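Local coordinates for putative peptidyl-arginine deiminase (Chlorobium tepidum, PDB 1XKN), which probably hydrolyses the guanidinium group of agmatine or of arginine residues, as a deiminase of the Porphyromonas-type peptidyl-arginine deiminase family, at residues P37-Y45 with L69-Y79; G158-L169 with H217-E227. One frame throughout, in Å; residues are numbered along the deposited sequence.

Interaction 1: P37-Y45 with L69-Y79; sequences PAVFAELAY and LLKERDPEGKY
Two helices, 36-50 and 60-73, pack through small alanines where Ala-41 meets Leu-69 and Leu-70, the axes of the short segments 53° and 8.7 Å apart. Ala-41 CB rests on Leu-69 CB at 3.7 Å, and Leu-70 lays CD2 on Ala-44 CB; Leu-69 CD1 reaches back to Pro-37 CB. Arg-73 is the knob, set in a hole of Ala-38, Ala-41, Glu-42 and Tyr-45. The bend at chi2 (-70°) turns its chain back toward the N-terminal end of segment 37-45, where Arg-73 NH2 donates to Ala-38 O at 3.0 Å in a bent bond (133°). That carbonyl already takes Glu-42 N, and the arginine comes from the other face of its plane. Glu-42 CB covers one guanidinium face, 3.6 Å from Arg-73 CZ, while its carboxylate makes a long salt bridge of charge alone, no N-H pointing at OE2; water 1 joins Glu-42 OE2 to Arg-73 NH1. Arg-73 O lies over one face of the Tyr-45 ring, toward its rim, and water 2 links that oxygen to Tyr-45 OH. Tyr-45 CE1 meets the edge of the Tyr-79 ring, 4.0 Å from CD2. Inward, Leu-70 touches Ile-83 and Phe-85 of strand 83-87, and Ala-44 touches Leu-20 of strand 15-21.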
# COMPACT_ATOMS: atom_id res chain seq x y z
N PRO A 37 16.77 -4.71 7.11
CA PRO A 37 17.30 -4.78 5.74
C PRO A 37 17.09 -6.15 5.08
O PRO A 37 16.76 -6.23 3.90
CB PRO A 37 18.78 -4.43 5.92
CG PRO A 37 19.05 -4.82 7.35
CD PRO A 37 17.83 -4.32 8.05
N ALA A 38 17.28 -7.22 5.84
CA ALA A 38 17.10 -8.57 5.30
C ALA A 38 15.66 -8.81 4.86
O ALA A 38 15.42 -9.52 3.88
CB ALA A 38 17.52 -9.61 6.34
N VAL A 39 14.70 -8.22 5.57
CA VAL A 39 13.30 -8.40 5.21
C VAL A 39 13.04 -7.72 3.87
O VAL A 39 12.33 -8.26 3.02
CB VAL A 39 12.35 -7.80 6.28
CG1 VAL A 39 10.90 -8.10 5.91
CG2 VAL A 39 12.67 -8.40 7.64
N PHE A 40 13.62 -6.54 3.67
CA PHE A 40 13.45 -5.85 2.40
C PHE A 40 14.10 -6.63 1.27
O PHE A 40 13.60 -6.64 0.14
CB PHE A 40 14.02 -4.43 2.48
CG PHE A 40 13.07 -3.44 3.10
CD1 PHE A 40 12.89 -3.39 4.48
CD2 PHE A 40 12.34 -2.57 2.30
CE1 PHE A 40 11.99 -2.49 5.05
CE2 PHE A 40 11.44 -1.67 2.86
CZ PHE A 40 11.26 -1.63 4.24
N ALA A 41 15.22 -7.30 1.57
CA ALA A 41 15.91 -8.10 0.56
C ALA A 41 15.01 -9.27 0.16
O ALA A 41 14.91 -9.61 -1.01
CB ALA A 41 17.23 -8.62 1.11
N GLU A 42 14.35 -9.87 1.15
CA GLU A 42 13.45 -10.99 0.87
C GLU A 42 12.28 -10.51 0.02
O GLU A 42 11.89 -11.17 -0.94
CB GLU A 42 12.92 -11.59 2.18
CG GLU A 42 12.00 -12.78 1.98
CD GLU A 42 11.59 -13.44 3.29
OE1 GLU A 42 10.84 -14.44 3.24
OE2 GLU A 42 12.01 -12.95 4.36
N LEU A 43 11.74 -9.35 0.37
CA LEU A 43 10.63 -8.76 -0.36
C LEU A 43 11.03 -8.43 -1.79
O LEU A 43 10.32 -8.76 -2.74
CB LEU A 43 10.16 -7.49 0.36
CG LEU A 43 9.19 -6.57 -0.39
CD1 LEU A 43 7.92 -7.32 -0.76
CD2 LEU A 43 8.86 -5.38 0.50
N ALA A 44 12.18 -7.77 -1.94
CA ALA A 44 12.67 -7.41 -3.27
C ALA A 44 12.89 -8.65 -4.11
O ALA A 44 12.56 -8.67 -5.30
CB ALA A 44 13.97 -6.61 -3.15
N TYR A 45 13.42 -9.71 -3.50
CA TYR A 45 13.66 -10.95 -4.22
C TYR A 45 12.34 -11.54 -4.72
O TYR A 45 12.21 -11.87 -5.90
CB TYR A 45 14.36 -11.98 -3.33
CG TYR A 45 14.39 -13.36 -3.94
CD1 TYR A 45 15.15 -13.62 -5.09
CD2 TYR A 45 13.64 -14.40 -3.40
CE1 TYR A 45 15.15 -14.89 -5.68
CE2 TYR A 45 13.63 -15.67 -3.98
CZ TYR A 45 14.39 -15.90 -5.12
OH TYR A 45 14.38 -17.15 -5.70
N LEU A 69 22.78 -8.12 0.33
CA LEU A 69 21.70 -8.87 0.95
C LEU A 69 20.89 -9.62 -0.10
O LEU A 69 20.43 -10.74 0.14
CB LEU A 69 20.80 -7.92 1.75
CG LEU A 69 21.40 -7.38 3.05
CD1 LEU A 69 20.67 -6.12 3.49
CD2 LEU A 69 21.31 -8.46 4.13
N LEU A 70 20.71 -9.01 -1.26
CA LEU A 70 19.96 -9.64 -2.34
C LEU A 70 20.72 -10.85 -2.87
O LEU A 70 20.12 -11.81 -3.35
CB LEU A 70 19.70 -8.65 -3.47
CG LEU A 70 18.57 -7.65 -3.18
CD1 LEU A 70 18.57 -6.54 -4.23
CD2 LEU A 70 17.24 -8.39 -3.17
N LYS A 71 22.05 -10.81 -2.78
CA LYS A 71 22.87 -11.91 -3.26
C LYS A 71 22.66 -13.15 -2.40
O LYS A 71 22.88 -14.28 -2.86
CB LYS A 71 24.35 -11.50 -3.26
CG LYS A 71 25.27 -12.49 -3.94
CD LYS A 71 26.70 -11.97 -4.00
CE LYS A 71 27.63 -12.96 -4.67
NZ LYS A 71 27.19 -13.27 -6.06
N GLU A 72 22.25 -12.96 -1.15
CA GLU A 72 22.00 -14.09 -0.26
C GLU A 72 20.68 -14.75 -0.64
O GLU A 72 20.47 -15.94 -0.39
CB GLU A 72 21.93 -13.63 1.20
CG GLU A 72 23.20 -12.98 1.72
CD GLU A 72 23.29 -13.03 3.23
OE1 GLU A 72 23.43 -14.14 3.79
OE2 GLU A 72 23.22 -11.95 3.87
N ARG A 73 19.78 -13.97 -1.24
CA ARG A 73 18.48 -14.47 -1.65
C ARG A 73 18.57 -15.01 -3.08
O ARG A 73 17.88 -15.96 -3.44
CB ARG A 73 17.44 -13.35 -1.61
CG ARG A 73 17.34 -12.62 -0.28
CD ARG A 73 16.75 -13.50 0.81
NE ARG A 73 16.58 -12.75 2.06
CZ ARG A 73 15.94 -13.21 3.13
NH1 ARG A 73 15.40 -14.42 3.11
NH2 ARG A 73 15.83 -12.45 4.21
N ASP A 74 19.44 -14.39 -3.88
CA ASP A 74 19.63 -14.76 -5.28
C ASP A 74 21.13 -14.83 -5.55
O ASP A 74 21.70 -13.95 -6.21
CB ASP A 74 18.99 -13.69 -6.17
CG ASP A 74 18.76 -14.15 -7.59
OD1 ASP A 74 19.33 -15.19 -8.00
OD2 ASP A 74 18.00 -13.47 -8.31
N PRO A 75 21.80 -15.89 -5.07
CA PRO A 75 23.24 -16.09 -5.25
C PRO A 75 23.76 -16.01 -6.68
O PRO A 75 24.87 -15.53 -6.91
CB PRO A 75 23.48 -17.46 -4.62
CG PRO A 75 22.18 -18.17 -4.84
CD PRO A 75 21.18 -17.10 -4.49
N GLU A 76 22.96 -16.47 -7.63
CA GLU A 76 23.37 -16.44 -9.03
C GLU A 76 22.88 -15.20 -9.78
O GLU A 76 23.24 -14.98 -10.93
CB GLU A 76 22.87 -17.70 -9.74
CG GLU A 76 23.25 -19.00 -9.05
CD GLU A 76 24.74 -19.11 -8.79
OE1 GLU A 76 25.52 -19.06 -9.77
OE2 GLU A 76 25.13 -19.24 -7.61
N GLY A 77 22.07 -14.39 -9.11
CA GLY A 77 21.55 -13.19 -9.74
C GLY A 77 20.62 -13.48 -10.90
O GLY A 77 20.62 -12.77 -11.91
N LYS A 78 19.82 -14.52 -10.76
CA LYS A 78 18.87 -14.91 -11.80
C LYS A 78 17.97 -13.75 -12.21
O LYS A 78 17.69 -13.56 -13.40
CB LYS A 78 18.01 -16.08 -11.32
CG LYS A 78 18.82 -17.33 -10.97
CD LYS A 78 17.97 -18.38 -10.27
CE LYS A 78 16.83 -18.87 -11.14
NZ LYS A 78 16.01 -19.90 -10.44
N TYR A 79 17.51 -12.98 -11.23
CA TYR A 79 16.62 -11.86 -11.50
C TYR A 79 17.26 -10.51 -11.23
O TYR A 79 16.56 -9.49 -11.14
CB TYR A 79 15.35 -12.01 -10.66
CG TYR A 79 14.73 -13.39 -10.72
CD1 TYR A 79 14.26 -13.91 -11.93
CD2 TYR A 79 14.65 -14.19 -9.58
CE1 TYR A 79 13.73 -15.20 -12.00
CE2 TYR A 79 14.12 -15.48 -9.64
CZ TYR A 79 13.66 -15.98 -10.85
OH TYR A 79 13.16 -17.26 -10.92
O HOH W 1 13.92 -14.56 5.47
O HOH W 2 17.17 -17.86 -5.26

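Interaction 2: G158-L169 with H217-E227; sequences GAIDVNGAGLLL and HVDDMARFVNE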
# COMPACT_ATOMS: atom_id res chain seq x y z
N GLY A 158 -1.84 4.23 1.52
CA GLY A 158 -2.34 3.18 2.40
C GLY A 158 -3.68 3.51 3.03
O GLY A 158 -4.30 2.64 3.65
N ALA A 159 -4.13 4.75 2.86
CA ALA A 159 -5.40 5.18 3.42
C ALA A 159 -6.57 5.00 2.47
O ALA A 159 -7.73 5.22 2.84
CB ALA A 159 -5.30 6.65 3.84
N ILE A 160 -6.28 4.58 1.24
CA ILE A 160 -7.33 4.36 0.25
C ILE A 160 -7.13 3.02 -0.45
O ILE A 160 -6.03 2.46 -0.43
CB ILE A 160 -7.34 5.48 -0.83
CG1 ILE A 160 -6.00 5.52 -1.57
CG2 ILE A 160 -7.63 6.83 -0.18
CD1 ILE A 160 -6.00 6.40 -2.80
N ASP A 161 -8.19 2.50 -1.05
CA ASP A 161 -8.13 1.24 -1.78
C ASP A 161 -9.24 1.28 -2.83
O ASP A 161 -10.41 1.47 -2.49
CB ASP A 161 -8.33 0.06 -0.82
CG ASP A 161 -8.09 -1.28 -1.49
OD1 ASP A 161 -9.04 -1.85 -2.07
OD2 ASP A 161 -6.94 -1.76 -1.45
N VAL A 162 -8.88 1.12 -4.09
CA VAL A 162 -9.86 1.19 -5.18
C VAL A 162 -10.19 -0.14 -5.84
O VAL A 162 -9.38 -1.07 -5.82
CB VAL A 162 -9.40 2.19 -6.27
CG1 VAL A 162 -9.14 3.55 -5.65
CG2 VAL A 162 -8.13 1.67 -6.95
N ASN A 163 -11.38 -0.25 -6.42
CA ASN A 163 -11.77 -1.48 -7.09
C ASN A 163 -11.49 -1.41 -8.59
O ASN A 163 -11.75 -2.36 -9.33
CB ASN A 163 -13.26 -1.79 -6.82
CG ASN A 163 -14.19 -1.00 -7.72
OD1 ASN A 163 -13.94 0.16 -8.03
ND2 ASN A 163 -15.28 -1.63 -8.13
N GLY A 164 -10.96 -0.27 -9.02
CA GLY A 164 -10.62 -0.08 -10.42
C GLY A 164 -11.79 0.16 -11.35
O GLY A 164 -11.64 0.14 -12.58
N ALA A 165 -12.96 0.39 -10.78
CA ALA A 165 -14.15 0.62 -11.59
C ALA A 165 -15.04 1.72 -11.01
O ALA A 165 -16.23 1.78 -11.32
CB ALA A 165 -14.94 -0.67 -11.73
N GLY A 166 -14.47 2.58 -10.18
CA GLY A 166 -15.25 3.67 -9.63
C GLY A 166 -15.43 3.72 -8.12
O GLY A 166 -15.87 4.74 -7.59
N LEU A 167 -15.11 2.63 -7.44
CA LEU A 167 -15.24 2.60 -5.99
C LEU A 167 -13.91 2.85 -5.30
O LEU A 167 -12.85 2.46 -5.80
CB LEU A 167 -15.77 1.24 -5.52
CG LEU A 167 -17.09 0.75 -6.12
CD1 LEU A 167 -17.45 -0.58 -5.47
CD2 LEU A 167 -18.19 1.78 -5.90
N LEU A 168 -13.98 3.51 -4.16
CA LEU A 168 -12.79 3.80 -3.35
C LEU A 168 -13.18 3.57 -1.90
O LEU A 168 -14.13 4.17 -1.40
CB LEU A 168 -12.30 5.23 -3.58
CG LEU A 168 -11.05 5.63 -2.78
CD1 LEU A 168 -10.27 6.71 -3.53
CD2 LEU A 168 -11.44 6.13 -1.39
N LEU A 169 -12.43 2.69 -1.25
CA LEU A 169 -12.66 2.34 0.15
C LEU A 169 -11.66 3.10 1.02
O LEU A 169 -10.47 3.16 0.71
CB LEU A 169 -12.47 0.83 0.34
CG LEU A 169 -12.78 0.22 1.70
CD1 LEU A 169 -14.28 0.32 1.95
CD2 LEU A 169 -12.34 -1.24 1.74
N HIS A 217 -5.42 3.44 8.98
CA HIS A 217 -5.29 3.12 7.55
C HIS A 217 -6.15 1.93 7.17
O HIS A 217 -6.16 0.90 7.84
CB HIS A 217 -3.84 2.81 7.19
CG HIS A 217 -3.08 4.00 6.71
ND1 HIS A 217 -1.79 3.92 6.23
CD2 HIS A 217 -3.43 5.31 6.63
CE1 HIS A 217 -1.37 5.12 5.87
NE2 HIS A 217 -2.35 5.98 6.11
N VAL A 218 -6.86 2.08 6.05
CA VAL A 218 -7.73 1.02 5.58
C VAL A 218 -6.91 -0.21 5.18
O VAL A 218 -7.37 -1.34 5.34
CB VAL A 218 -8.57 1.50 4.36
CG1 VAL A 218 -7.69 1.68 3.13
CG2 VAL A 218 -9.70 0.53 4.09
N ASP A 219 -5.69 0.00 4.70
CA ASP A 219 -4.87 -1.14 4.27
C ASP A 219 -4.37 -2.05 5.39
O ASP A 219 -3.54 -2.93 5.16
CB ASP A 219 -3.72 -0.68 3.35
CG ASP A 219 -2.53 -0.11 4.09
OD1 ASP A 219 -2.64 0.20 5.29
OD2 ASP A 219 -1.46 0.04 3.45
N ASP A 220 -4.87 -1.84 6.61
CA ASP A 220 -4.51 -2.72 7.72
C ASP A 220 -5.79 -3.44 8.11
O ASP A 220 -5.83 -4.17 9.11
CB ASP A 220 -3.98 -1.93 8.93
CG ASP A 220 -2.50 -1.61 8.83
OD1 ASP A 220 -1.76 -2.37 8.19
OD2 ASP A 220 -2.08 -0.59 9.43
N MSE A 221 -6.84 -3.27 7.31
CA MSE A 221 -8.13 -3.85 7.64
C MSE A 221 -8.99 -4.42 6.50
O MSE A 221 -9.45 -5.55 6.58
CB MSE A 221 -8.93 -2.78 8.40
CG MSE A 221 -10.32 -3.16 8.84
SE MSE A 221 -11.01 -1.76 9.99
CE MSE A 221 -11.02 -0.32 8.71
N ALA A 222 -9.23 -3.62 5.47
CA ALA A 222 -10.06 -4.03 4.35
C ALA A 222 -9.42 -3.72 3.01
O ALA A 222 -8.79 -2.67 2.84
CB ALA A 222 -11.42 -3.36 4.46
N ARG A 223 -9.60 -4.62 2.04
CA ARG A 223 -9.00 -4.46 0.72
C ARG A 223 -9.86 -5.05 -0.40
O ARG A 223 -10.48 -6.10 -0.24
CB ARG A 223 -7.65 -5.18 0.68
CG ARG A 223 -6.62 -4.76 1.72
CD ARG A 223 -5.95 -3.45 1.34
NE ARG A 223 -5.39 -3.53 -0.01
CZ ARG A 223 -4.28 -4.20 -0.32
NH1 ARG A 223 -3.85 -4.21 -1.57
NH2 ARG A 223 -3.60 -4.83 0.62
N PHE A 224 -9.90 -4.37 -1.55
CA PHE A 224 -10.64 -4.91 -2.68
C PHE A 224 -9.75 -6.02 -3.24
O PHE A 224 -8.53 -5.87 -3.28
CB PHE A 224 -10.84 -3.85 -3.77
CG PHE A 224 -12.10 -3.04 -3.61
CD1 PHE A 224 -13.34 -3.64 -3.79
CD2 PHE A 224 -12.03 -1.70 -3.25
CE1 PHE A 224 -14.51 -2.91 -3.62
CE2 PHE A 224 -13.19 -0.96 -3.08
CZ PHE A 224 -14.44 -1.56 -3.26
N VAL A 225 -10.34 -7.15 -3.65
CA VAL A 225 -9.57 -8.25 -4.24
C VAL A 225 -10.00 -8.40 -5.69
O VAL A 225 -9.28 -8.99 -6.50
CB VAL A 225 -9.77 -9.59 -3.48
CG1 VAL A 225 -9.04 -9.55 -2.14
CG2 VAL A 225 -11.24 -9.88 -3.28
N ASN A 226 -11.19 -7.89 -6.00
CA ASN A 226 -11.72 -7.87 -7.36
C ASN A 226 -12.79 -6.79 -7.41
O ASN A 226 -13.10 -6.16 -6.40
CB ASN A 226 -12.25 -9.24 -7.82
CG ASN A 226 -13.44 -9.73 -7.03
OD1 ASN A 226 -14.47 -9.07 -6.96
ND2 ASN A 226 -13.31 -10.92 -6.44
N GLU A 227 -13.34 -6.56 -8.60
CA GLU A 227 -14.34 -5.52 -8.82
C GLU A 227 -15.48 -5.42 -7.81
O GLU A 227 -15.92 -4.31 -7.48
CB GLU A 227 -14.91 -5.69 -10.22
CG GLU A 227 -15.49 -4.44 -10.83
CD GLU A 227 -15.50 -4.51 -12.35
OE1 GLU A 227 -16.28 -5.30 -12.91
OE2 GLU A 227 -14.70 -3.78 -12.97
O HOH W 3 -7.72 4.86 5.63
O HOH W 4 -6.62 -3.78 -3.32
O HOH W 5 -11.94 -3.24 -11.90
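Asp-161 supplies the charged link, its two carboxylate oxygens taking neighbouring residues of the strand 222-224. OD1 accepts Phe-224 N at 2.7 Å and OD2 accepts Arg-223 NE at 2.8 Å, both from above the carboxylate plane; the arginine bond is a salt bridge lying in the guanidinium plane. Water 4 donates to OD2 and to Phe-224 O. Arg-223 curls back to this carboxylate by bends at chi2 and chi3, and its NH1 is paired with Glu-11. Among the uncharged bonds, Asn-163 ND2 gives a nearly straight one (173°) to Glu-227 O, in plane at both ends. OD1 of the same asparagine accepts Ala-165 N, an Asx turn, and Leu-167 N from the opposite face of its plane, tying down the beta-hairpin loop between strands 160-162 and 167-171. The hairpin packs on strand 222-226 of a separate sheet, and the link runs largely through side chains, with Asp-219 N to Gly-158 O (3.2 Å) a backbone bond. Of the aromatic contacts, Asn-163 CB makes a CH-pi contact over the centre of the Phe-224 ring, 3.4 Å from its centroid; Gly-158 CA makes another over the face of His-217, whose NE2 bonds to Glu-156. The apolar contacts are Leu-167 CB against Phe-224 CZ and Leu-169 CD2 against Ala-222 CB at 3.6 Å.

Interaction 1 comes entirely before interaction 2 along the chain. Their centres are 29 Å apart on opposite sides of the chain's centre, with the nearest atoms about 12 Å apart, without contact. Interaction 1 is peripheral, a helix pair beside the sheet that holds strands 15-21, 52-57, 83-87 and 342-345. Interaction 2 is buried, its centre about 10 Å from the centre of the chain, where the three-stranded sheet of 160-162, 167-171 and 201-205 meets that of 222-226, 229-233 and 265-269. Separate small sheets with their helices are consistent with the five-bladed alpha/beta propeller of guanidino-group-modifying enzymes. The first contact pairs two helices against one sheet, the second joins two sheets.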